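Local coordinates for protein VMB-1 (Vibrio alginolyticus, PDB 6JV4) that probably hydrolyses the amide bond of beta-lactam antibiotics as a zinc-dependent subclass B1 metallo-beta-lactamase, and thereby gives its host antibiotic resistance, at residues A[108-111]-A[112-115]; A[129-132]-A[133-137]; A[174-178]-A[179-183]; A[209-212]-A[213-216]. All coordinates share one frame; numbering follows the deposited sequence.

Along the chain the four contacts follow one another, each a single continuous run. Contact 1 ends helix 105-113, the crossover between strands 100-104 and 121-123 of the seven-stranded sheet. Contact 2 is the hairpin turn between strands 127-129 and 135-138, at one margin of the five-stranded sheet. Contact 3 lies in the loop ahead of helix 184-194, and contact 4 starts helix 212-226. Contacts 1 and 3, about 18 Å apart between centres, both come near zinc ligands, whereas contacts 1 and 4, about 31 Å apart between centres, sit on opposite sides of the chain's centre. Within the alpha-beta/beta-alpha sandwich, contacts 1 and 3 thus flank the zinc site, while contacts 2 and 4 lie farther off.

Contact 1 (A[108-111]-A[112-115]); sequences NKLL and KLNQ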
loop_
_atom_site.group_PDB
_atom_site.type_symbol
_atom_site.label_atom_id
_atom_site.label_comp_id
_atom_site.label_asym_id
_atom_site.label_seq_id
_atom_site.Cartn_x
_atom_site.Cartn_y
_atom_site.Cartn_z
ATOM N N ASN A 108 -9.526 -6.114 -8.664
ATOM C CA ASN A 108 -10.377 -7.322 -8.571
ATOM C C ASN A 108 -10.320 -8.095 -9.891
ATOM O O ASN A 108 -10.268 -9.342 -9.847
ATOM C CB ASN A 108 -11.804 -6.987 -8.162
ATOM C CG ASN A 108 -11.897 -6.716 -6.672
ATOM O OD1 ASN A 108 -11.152 -7.284 -5.852
ATOM N ND2 ASN A 108 -12.831 -5.835 -6.317
ATOM N N LYS A 109 -10.213 -7.399 -11.028
ATOM C CA LYS A 109 -9.966 -8.062 -12.338
ATOM C C LYS A 109 -8.731 -8.958 -12.208
ATOM O O LYS A 109 -8.783 -10.145 -12.672
ATOM C CB LYS A 109 -9.806 -7.063 -13.476
ATOM C CG LYS A 109 -9.382 -7.707 -14.799
ATOM C CD LYS A 109 -9.178 -6.738 -15.890
ATOM C CE LYS A 109 -7.890 -5.939 -15.786
ATOM N NZ LYS A 109 -7.760 -4.990 -16.918
ATOM N N LEU A 110 -7.648 -8.415 -11.674
ATOM C CA LEU A 110 -6.349 -9.134 -11.643
ATOM C C LEU A 110 -6.344 -10.204 -10.554
ATOM O O LEU A 110 -5.769 -11.290 -10.809
ATOM C CB LEU A 110 -5.216 -8.125 -11.519
ATOM C CG LEU A 110 -5.120 -7.212 -12.736
ATOM C CD1 LEU A 110 -4.078 -6.127 -12.562
ATOM C CD2 LEU A 110 -4.810 -8.022 -13.974
ATOM N N LEU A 111 -7.052 -9.995 -9.447
ATOM C CA LEU A 111 -7.180 -11.093 -8.460
ATOM C C LEU A 111 -7.969 -12.224 -9.126
ATOM O O LEU A 111 -7.542 -13.412 -9.010
ATOM C CB LEU A 111 -7.878 -10.571 -7.208
ATOM C CG LEU A 111 -7.059 -9.615 -6.349
ATOM C CD1 LEU A 111 -7.981 -8.948 -5.330
ATOM C CD2 LEU A 111 -5.910 -10.299 -5.643
ATOM N N LYS A 112 -9.047 -11.890 -9.822
ATOM C CA LYS A 112 -9.946 -12.916 -10.429
ATOM C C LYS A 112 -9.158 -13.677 -11.500
ATOM O O LYS A 112 -9.311 -14.922 -11.589
ATOM C CB LYS A 112 -11.194 -12.264 -10.994
ATOM C CG LYS A 112 -12.219 -13.239 -11.549
ATOM C CD LYS A 112 -13.459 -12.547 -12.074
ATOM C CE LYS A 112 -14.073 -13.260 -13.267
ATOM N NZ LYS A 112 -14.361 -14.673 -12.944
ATOM N N LEU A 113 -8.328 -12.974 -12.278
ATOM C CA LEU A 113 -7.518 -13.566 -13.376
ATOM C C LEU A 113 -6.591 -14.613 -12.782
ATOM O O LEU A 113 -6.306 -15.617 -13.477
ATOM C CB LEU A 113 -6.682 -12.454 -14.025
ATOM C CG LEU A 113 -5.698 -12.873 -15.116
ATOM C CD1 LEU A 113 -6.444 -13.469 -16.301
ATOM C CD2 LEU A 113 -4.890 -11.663 -15.571
ATOM N N ASN A 114 -6.135 -14.399 -11.550
ATOM C CA ASN A 114 -5.157 -15.280 -10.844
ATOM C C ASN A 114 -5.861 -16.260 -9.888
ATOM O O ASN A 114 -5.158 -16.816 -9.048
ATOM C CB ASN A 114 -4.122 -14.439 -10.099
ATOM C CG ASN A 114 -3.134 -13.777 -11.045
ATOM O OD1 ASN A 114 -2.097 -14.384 -11.317
ATOM N ND2 ASN A 114 -3.455 -12.587 -11.580
ATOM N N GLN A 115 -7.163 -16.435 -10.016
ATOM C CA GLN A 115 -7.975 -17.324 -9.156
ATOM C C GLN A 115 -7.738 -16.975 -7.684
ATOM O O GLN A 115 -7.571 -17.882 -6.862
ATOM C CB GLN A 115 -7.586 -18.793 -9.417
ATOM C CG GLN A 115 -8.618 -19.752 -8.873
ATOM C CD GLN A 115 -9.628 -20.043 -9.937
ATOM O OE1 GLN A 115 -10.117 -19.141 -10.606
ATOM N NE2 GLN A 115 -9.857 -21.329 -10.171
#
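The carbonyl oxygen of L110 is gripped twice by N114. N114 ND2 reaches L110 O at 2.8 Å with an almost straight N-H...O angle of 177°, and the acceptor lies practically in the plane of the amide; the backbone N114 N adds a longer bond to L110 O of 3.2 Å. The two donors come in from opposite faces of the carbonyl plane. The side chain can fold back in this way because CG stands beside the backbone N of N114 (chi1 -73°), which carries the amide over the last turn. A weak bond runs from N114 N to L111 O, so this one N-H is shared between two carbonyls. Just before it, K112 N bonds to N108 O at 2.8 Å and L113 N to K109 O at 2.9 Å, each N-H bonding to the carbonyl four residues back. Here helix 105-113 of a beta-alpha-beta unit comes to its end: N114 is the first residue to leave helical geometry, and Q115, with positive phi, is the C-prime residue of a Schellman motif, its N bonded to K112 O. On the flank, L110 and L113 lie side by side and point the same way, CD2 of L110 being 4.0 Å from CD2 of L113. Farther out, F83, which sits between the zinc ligands H82 and H84 in the sequence, touches both L110 and N114. E146 packs on L110 and also forms a salt bridge with K109 NZ, while N108 ND2 is hydrogen-bonded to E122 OE1 and S119 OG.

Contact 2 (A[129-132]-A[133-137]); sequences EFID and GVASV
E129 curls back across the mouth of the turn and sets its two carboxylate oxygens to different tasks. OE1 receives G133 N at 3.1 Å, nearly along the C-O bond direction, while S136 OG donates to OE2 at 2.6 Å, on the syn lone pair of OE2. The bend at chi2 (-68°), with CG beside the backbone N, is what folds the chain over the turn. I131 and V134 meet obliquely, the CG2 methyl of I131 against the branch-point carbon of V134, CG2 to CB 3.6 Å; the other arm of I131 lies alongside A135, CD1 to CB 3.9 Å. F130 turns its ring so that A135 CB sits at the edge, close to the ring plane, and its own CB rests against V137 CG2. The frame for these side chains is a beta hairpin joining strands 127-129 and 135-138, at a margin of the five-stranded sheet that packs against the seven-stranded one. It has a classic beta bulge at each of two places: F130 and I131 together face A135, and V134 and A135 together face I131. I131 O therefore takes two N-H groups, A135 N in the carbonyl plane on a lone pair at 2.9 Å and V134 N from above that plane at 2.8 Å. In return I131 N bonds to A135 O at 3.1 Å, and F130 N makes a weak bond to the same oxygen. Strand 36-45 meets I131 and V134 through V43 and N45, and S77 and V79 of strand 74-79 touch the F130 side chain.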
loop_
_atom_site.group_PDB
_atom_site.type_symbol
_atom_site.label_atom_id
_atom_site.label_comp_id
_atom_site.label_asym_id
_atom_site.label_seq_id
_atom_site.Cartn_x
_atom_site.Cartn_y
_atom_site.Cartn_z
ATOM N N GLU A 129 -13.207 8.134 -1.211
ATOM C CA GLU A 129 -13.045 8.415 0.225
ATOM C C GLU A 129 -13.106 7.108 0.987
ATOM O O GLU A 129 -14.201 6.553 1.213
ATOM C CB GLU A 129 -14.096 9.423 0.711
ATOM C CG GLU A 129 -13.770 10.842 0.344
ATOM C CD GLU A 129 -12.546 11.401 1.061
ATOM O OE1 GLU A 129 -12.644 11.824 2.278
ATOM O OE2 GLU A 129 -11.500 11.419 0.405
ATOM N N PHE A 130 -11.951 6.534 1.288
ATOM C CA PHE A 130 -11.880 5.248 2.020
ATOM C C PHE A 130 -12.292 5.451 3.497
ATOM O O PHE A 130 -12.977 4.596 4.087
ATOM C CB PHE A 130 -10.479 4.668 1.846
ATOM C CG PHE A 130 -10.200 3.512 2.759
ATOM C CD1 PHE A 130 -10.991 2.368 2.694
ATOM C CD2 PHE A 130 -9.069 3.496 3.560
ATOM C CE1 PHE A 130 -10.728 1.293 3.528
ATOM C CE2 PHE A 130 -8.800 2.413 4.371
ATOM C CZ PHE A 130 -9.618 1.303 4.348
ATOM N N ILE A 131 -11.834 6.527 4.113
ATOM C CA ILE A 131 -12.265 6.947 5.470
ATOM C C ILE A 131 -12.648 8.419 5.339
ATOM O O ILE A 131 -11.790 9.251 5.027
ATOM C CB ILE A 131 -11.186 6.736 6.553
ATOM C CG1 ILE A 131 -10.510 5.360 6.469
ATOM C CG2 ILE A 131 -11.784 7.001 7.942
ATOM C CD1 ILE A 131 -9.237 5.217 7.297
ATOM N N ASP A 132 -13.911 8.740 5.586
ATOM C CA ASP A 132 -14.438 10.116 5.359
ATOM C C ASP A 132 -13.583 11.148 6.103
ATOM O O ASP A 132 -13.501 11.077 7.328
ATOM C CB ASP A 132 -15.916 10.195 5.755
ATOM C CG ASP A 132 -16.830 9.482 4.766
ATOM O OD1 ASP A 132 -16.416 9.286 3.582
ATOM O OD2 ASP A 132 -17.966 9.134 5.162
ATOM N N GLY A 133 -12.948 12.053 5.353
ATOM C CA GLY A 133 -12.127 13.167 5.870
ATOM C C GLY A 133 -10.735 12.735 6.315
ATOM O O GLY A 133 -10.006 13.583 6.899
ATOM N N VAL A 134 -10.389 11.454 6.161
ATOM C CA VAL A 134 -9.173 10.883 6.816
ATOM C C VAL A 134 -8.276 10.204 5.775
ATOM O O VAL A 134 -7.069 10.246 5.954
ATOM C CB VAL A 134 -9.566 9.896 7.925
ATOM C CG1 VAL A 134 -8.376 9.217 8.587
ATOM C CG2 VAL A 134 -10.384 10.644 8.970
ATOM N N ALA A 135 -8.858 9.464 4.842
ATOM C CA ALA A 135 -8.061 8.673 3.878
ATOM C C ALA A 135 -8.730 8.678 2.515
ATOM O O ALA A 135 -9.876 8.214 2.411
ATOM C CB ALA A 135 -7.802 7.283 4.368
ATOM N N SER A 136 -7.969 9.098 1.492
ATOM C CA SER A 136 -8.437 9.251 0.103
ATOM C C SER A 136 -7.628 8.344 -0.816
ATOM O O SER A 136 -6.404 8.483 -0.821
ATOM C CB SER A 136 -8.291 10.689 -0.357
ATOM O OG SER A 136 -8.955 11.532 0.584
ATOM N N VAL A 137 -8.306 7.500 -1.557
ATOM C CA VAL A 137 -7.670 6.660 -2.616
ATOM C C VAL A 137 -7.553 7.452 -3.898
ATOM O O VAL A 137 -8.498 8.196 -4.293
ATOM C CB VAL A 137 -8.499 5.392 -2.839
ATOM C CG1 VAL A 137 -8.085 4.668 -4.111
ATOM C CG2 VAL A 137 -8.398 4.483 -1.635
#

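Contact 3 (A[174-178]-A[179-183]); sequences GYTGD and ANISE
T176 and A179 close a type I beta turn in the long loop between strand 158-162 and helix 184-194, beside the zinc site. Its defining hydrogen bond runs from A179 N to T176 O at 3.0 Å; the N-H...O line is fairly straight (162°), but the donor stands well above the carbonyl plane. A water bridges two carbonyls, donating to A179 O at 2.7 Å and to G177 O at 3.2 Å. Apolar contacts follow the chain onward. A179 CB lies 3.9 Å from T176 CB, and T176 CG2 meets I181 CD1 at 4.0 Å where the two side chains cross at a slant; with chi1 at 59°, CG2 lies beside the backbone N, opposite the carbonyl carbon, and from there makes this contact. Polar side chains act within the turn and after it. OD2 of D178, the third residue of the turn, accepts from NE2 of the zinc ligand H84, making D178 a second-shell residue that probably helps fix that imidazole's orientation, and the same OD2 sits in the plane of the Y175 ring, at its edge. G177 N lies 3.4 Å above one face of that ring, over its centre. Just past the end of the turn, ahead of helix 184-194, N180 forms an Asx motif: its OD1 accepts from E183 N at 3.0 Å, with the donor above the plane of the amide.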
loop_
_atom_site.group_PDB
_atom_site.type_symbol
_atom_site.label_atom_id
_atom_site.label_comp_id
_atom_site.label_asym_id
_atom_site.label_seq_id
_atom_site.Cartn_x
_atom_site.Cartn_y
_atom_site.Cartn_z
ATOM N N GLY A 174 12.771 -2.999 -9.049
ATOM C CA GLY A 174 12.335 -4.275 -8.482
ATOM C C GLY A 174 11.559 -5.079 -9.500
ATOM O O GLY A 174 11.923 -5.079 -10.686
ATOM N N TYR A 175 10.542 -5.799 -9.028
ATOM C CA TYR A 175 9.858 -6.777 -9.898
ATOM C C TYR A 175 9.031 -6.035 -10.948
ATOM O O TYR A 175 8.082 -5.297 -10.591
ATOM C CB TYR A 175 8.954 -7.700 -9.099
ATOM C CG TYR A 175 8.183 -8.634 -9.980
ATOM C CD1 TYR A 175 8.845 -9.576 -10.734
ATOM C CD2 TYR A 175 6.811 -8.537 -10.111
ATOM C CE1 TYR A 175 8.137 -10.470 -11.512
ATOM C CE2 TYR A 175 6.087 -9.404 -10.897
ATOM C CZ TYR A 175 6.749 -10.398 -11.588
ATOM O OH TYR A 175 6.065 -11.239 -12.413
ATOM N N THR A 176 9.338 -6.256 -12.223
ATOM C CA THR A 176 8.651 -5.534 -13.317
ATOM C C THR A 176 7.849 -6.464 -14.195
ATOM O O THR A 176 7.325 -5.971 -15.215
ATOM C CB THR A 176 9.625 -4.695 -14.155
ATOM O OG1 THR A 176 10.601 -5.578 -14.693
ATOM C CG2 THR A 176 10.270 -3.591 -13.352
ATOM N N GLY A 177 7.636 -7.721 -13.765
ATOM C CA GLY A 177 6.871 -8.682 -14.582
ATOM C C GLY A 177 5.501 -8.187 -14.925
ATOM O O GLY A 177 4.960 -8.576 -15.965
ATOM N N ASP A 178 4.858 -7.425 -14.023
ATOM C CA ASP A 178 3.485 -6.939 -14.205
ATOM C C ASP A 178 3.478 -5.417 -14.357
ATOM O O ASP A 178 2.370 -4.827 -14.398
ATOM C CB ASP A 178 2.606 -7.350 -13.014
ATOM C CG ASP A 178 2.426 -8.863 -12.932
ATOM O OD1 ASP A 178 2.192 -9.441 -14.014
ATOM O OD2 ASP A 178 2.476 -9.399 -11.821
ATOM N N ALA A 179 4.646 -4.812 -14.559
ATOM C CA ALA A 179 4.771 -3.332 -14.612
ATOM C C ALA A 179 4.505 -2.761 -16.017
ATOM O O ALA A 179 4.560 -3.496 -17.051
ATOM C CB ALA A 179 6.142 -2.952 -14.130
ATOM N N ASN A 180 4.170 -1.480 -16.064
ATOM C CA ASN A 180 4.034 -0.659 -17.275
ATOM C C ASN A 180 5.113 0.412 -17.159
ATOM O O ASN A 180 4.812 1.512 -16.606
ATOM C CB ASN A 180 2.649 -0.083 -17.433
ATOM C CG ASN A 180 2.457 0.505 -18.798
ATOM O OD1 ASN A 180 3.403 1.050 -19.376
ATOM N ND2 ASN A 180 1.215 0.456 -19.263
ATOM N N ILE A 181 6.327 0.067 -17.575
ATOM C CA ILE A 181 7.479 0.988 -17.383
ATOM C C ILE A 181 7.245 2.289 -18.165
ATOM O O ILE A 181 7.647 3.366 -17.629
ATOM C CB ILE A 181 8.816 0.295 -17.686
ATOM C CG1 ILE A 181 9.089 -0.753 -16.606
ATOM C CG2 ILE A 181 9.944 1.304 -17.757
ATOM C CD1 ILE A 181 10.209 -1.731 -16.940
ATOM N N SER A 182 6.674 2.209 -19.391
ATOM C CA SER A 182 6.402 3.393 -20.242
ATOM C C SER A 182 5.447 4.349 -19.560
ATOM O O SER A 182 5.651 5.539 -19.695
ATOM C CB SER A 182 5.842 2.997 -21.604
ATOM O OG SER A 182 6.917 2.385 -22.289
ATOM N N GLU A 183 4.432 3.844 -18.868
ATOM C CA GLU A 183 3.374 4.695 -18.276
ATOM C C GLU A 183 3.852 5.226 -16.925
ATOM O O GLU A 183 3.383 6.320 -16.525
ATOM C CB GLU A 183 2.047 3.945 -18.141
ATOM C CG GLU A 183 0.863 4.848 -17.873
ATOM C CD GLU A 183 0.509 5.850 -18.982
ATOM O OE1 GLU A 183 1.046 5.716 -20.120
ATOM O OE2 GLU A 183 -0.157 6.852 -18.657
HETATM O O HOH W 1 4.567 -6.026 -17.898
#

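Contact 4 (A[209-212]-A[213-216]); sequences GDVS and LLKH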
loop_
_atom_site.group_PDB
_atom_site.type_symbol
_atom_site.label_atom_id
_atom_site.label_comp_id
_atom_site.label_asym_id
_atom_site.label_seq_id
_atom_site.Cartn_x
_atom_site.Cartn_y
_atom_site.Cartn_z
ATOM N N GLY A 209 10.353 8.219 3.437
ATOM C CA GLY A 209 11.063 9.473 3.163
ATOM C C GLY A 209 10.109 10.591 2.824
ATOM O O GLY A 209 8.982 10.592 3.320
ATOM N N ASP A 210 10.638 11.574 2.134
ATOM C CA ASP A 210 9.888 12.800 1.818
ATOM C C ASP A 210 9.428 12.718 0.378
ATOM O O ASP A 210 9.522 11.659 -0.252
ATOM C CB ASP A 210 10.750 14.017 2.132
ATOM C CG ASP A 210 11.948 14.199 1.239
ATOM O OD1 ASP A 210 12.133 13.439 0.300
ATOM O OD2 ASP A 210 12.738 15.147 1.537
ATOM N N VAL A 211 8.970 13.834 -0.186
ATOM C CA VAL A 211 8.438 13.840 -1.560
ATOM C C VAL A 211 9.497 13.449 -2.612
ATOM O O VAL A 211 9.106 13.021 -3.677
ATOM C CB VAL A 211 7.870 15.240 -1.793
ATOM C CG1 VAL A 211 8.987 16.266 -2.005
ATOM C CG2 VAL A 211 6.832 15.246 -2.849
ATOM N N SER A 212 10.796 13.493 -2.290
ATOM C CA SER A 212 11.860 13.112 -3.242
ATOM C C SER A 212 11.692 11.655 -3.670
ATOM O O SER A 212 12.138 11.315 -4.770
ATOM C CB SER A 212 13.236 13.400 -2.730
ATOM O OG SER A 212 13.619 12.523 -1.718
ATOM N N LEU A 213 11.023 10.799 -2.879
ATOM C CA LEU A 213 10.856 9.395 -3.313
ATOM C C LEU A 213 10.062 9.367 -4.613
ATOM O O LEU A 213 10.289 8.478 -5.427
ATOM C CB LEU A 213 10.164 8.533 -2.251
ATOM C CG LEU A 213 11.065 7.962 -1.149
ATOM C CD1 LEU A 213 11.823 9.031 -0.385
ATOM C CD2 LEU A 213 10.241 7.104 -0.203
ATOM N N LEU A 214 9.110 10.258 -4.790
ATOM C CA LEU A 214 8.301 10.281 -6.016
ATOM C C LEU A 214 9.196 10.608 -7.216
ATOM O O LEU A 214 9.060 10.008 -8.269
ATOM C CB LEU A 214 7.196 11.322 -5.886
ATOM C CG LEU A 214 6.228 11.189 -4.719
ATOM C CD1 LEU A 214 5.213 12.300 -4.821
ATOM C CD2 LEU A 214 5.589 9.815 -4.643
ATOM N N LYS A 215 10.025 11.645 -7.054
ATOM C CA LYS A 215 10.932 12.118 -8.134
ATOM C C LYS A 215 11.959 11.026 -8.442
ATOM O O LYS A 215 12.283 10.833 -9.631
ATOM C CB LYS A 215 11.622 13.421 -7.717
ATOM C CG LYS A 215 10.742 14.664 -7.752
ATOM C CD LYS A 215 9.549 14.579 -6.825
ATOM C CE LYS A 215 8.676 15.816 -6.867
ATOM N NZ LYS A 215 9.327 16.970 -6.202
ATOM N N HIS A 216 12.446 10.347 -7.401
ATOM C CA HIS A 216 13.444 9.267 -7.576
ATOM C C HIS A 216 12.819 8.149 -8.408
ATOM O O HIS A 216 13.457 7.649 -9.324
ATOM C CB HIS A 216 13.943 8.790 -6.207
ATOM C CG HIS A 216 14.964 7.713 -6.331
ATOM N ND1 HIS A 216 16.169 7.890 -7.051
ATOM C CD2 HIS A 216 14.903 6.407 -6.005
ATOM C CE1 HIS A 216 16.853 6.743 -7.012
ATOM N NE2 HIS A 216 16.074 5.825 -6.397
#
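D210 OD1 accepts two bonds from S212, while the backbone O of D210 takes L213 N, just ahead of the turn into the helix. The S212 hydroxyl approaches the carboxylate oxygen head-on, OG to OD1 2.7 Å, while S212 N reaches OD1 at 2.9 Å from above the carboxylate plane. A chi1 of 72° turns S212 OG back toward D210. The bond across the contact, L213 N to D210 O, is 3.1 Å long and almost straight (171°). This is the N-terminal start of helix 212-226, with the D210 carboxylate providing a capping bond; its negative charge probably interacts favourably with the helix dipole. The following bonds are L214 N to V211 O at 3.0 Å, with the donor above the carbonyl plane, and the regular H216 N to S212 O at 2.8 Å. L213 folds its CD1 back over G209, CD1 to CA 3.7 Å, where glycine has no side chain to obstruct it. V211 and L214 cross at about a right angle, CG2 of V211 touching CD1 of L214 at 3.9 Å. L214 continues inward onto M188, V191 and I192 of helix 184-194, L213 onto P203 and V165, and H216 NE2 bonds to the backbone oxygen of N170.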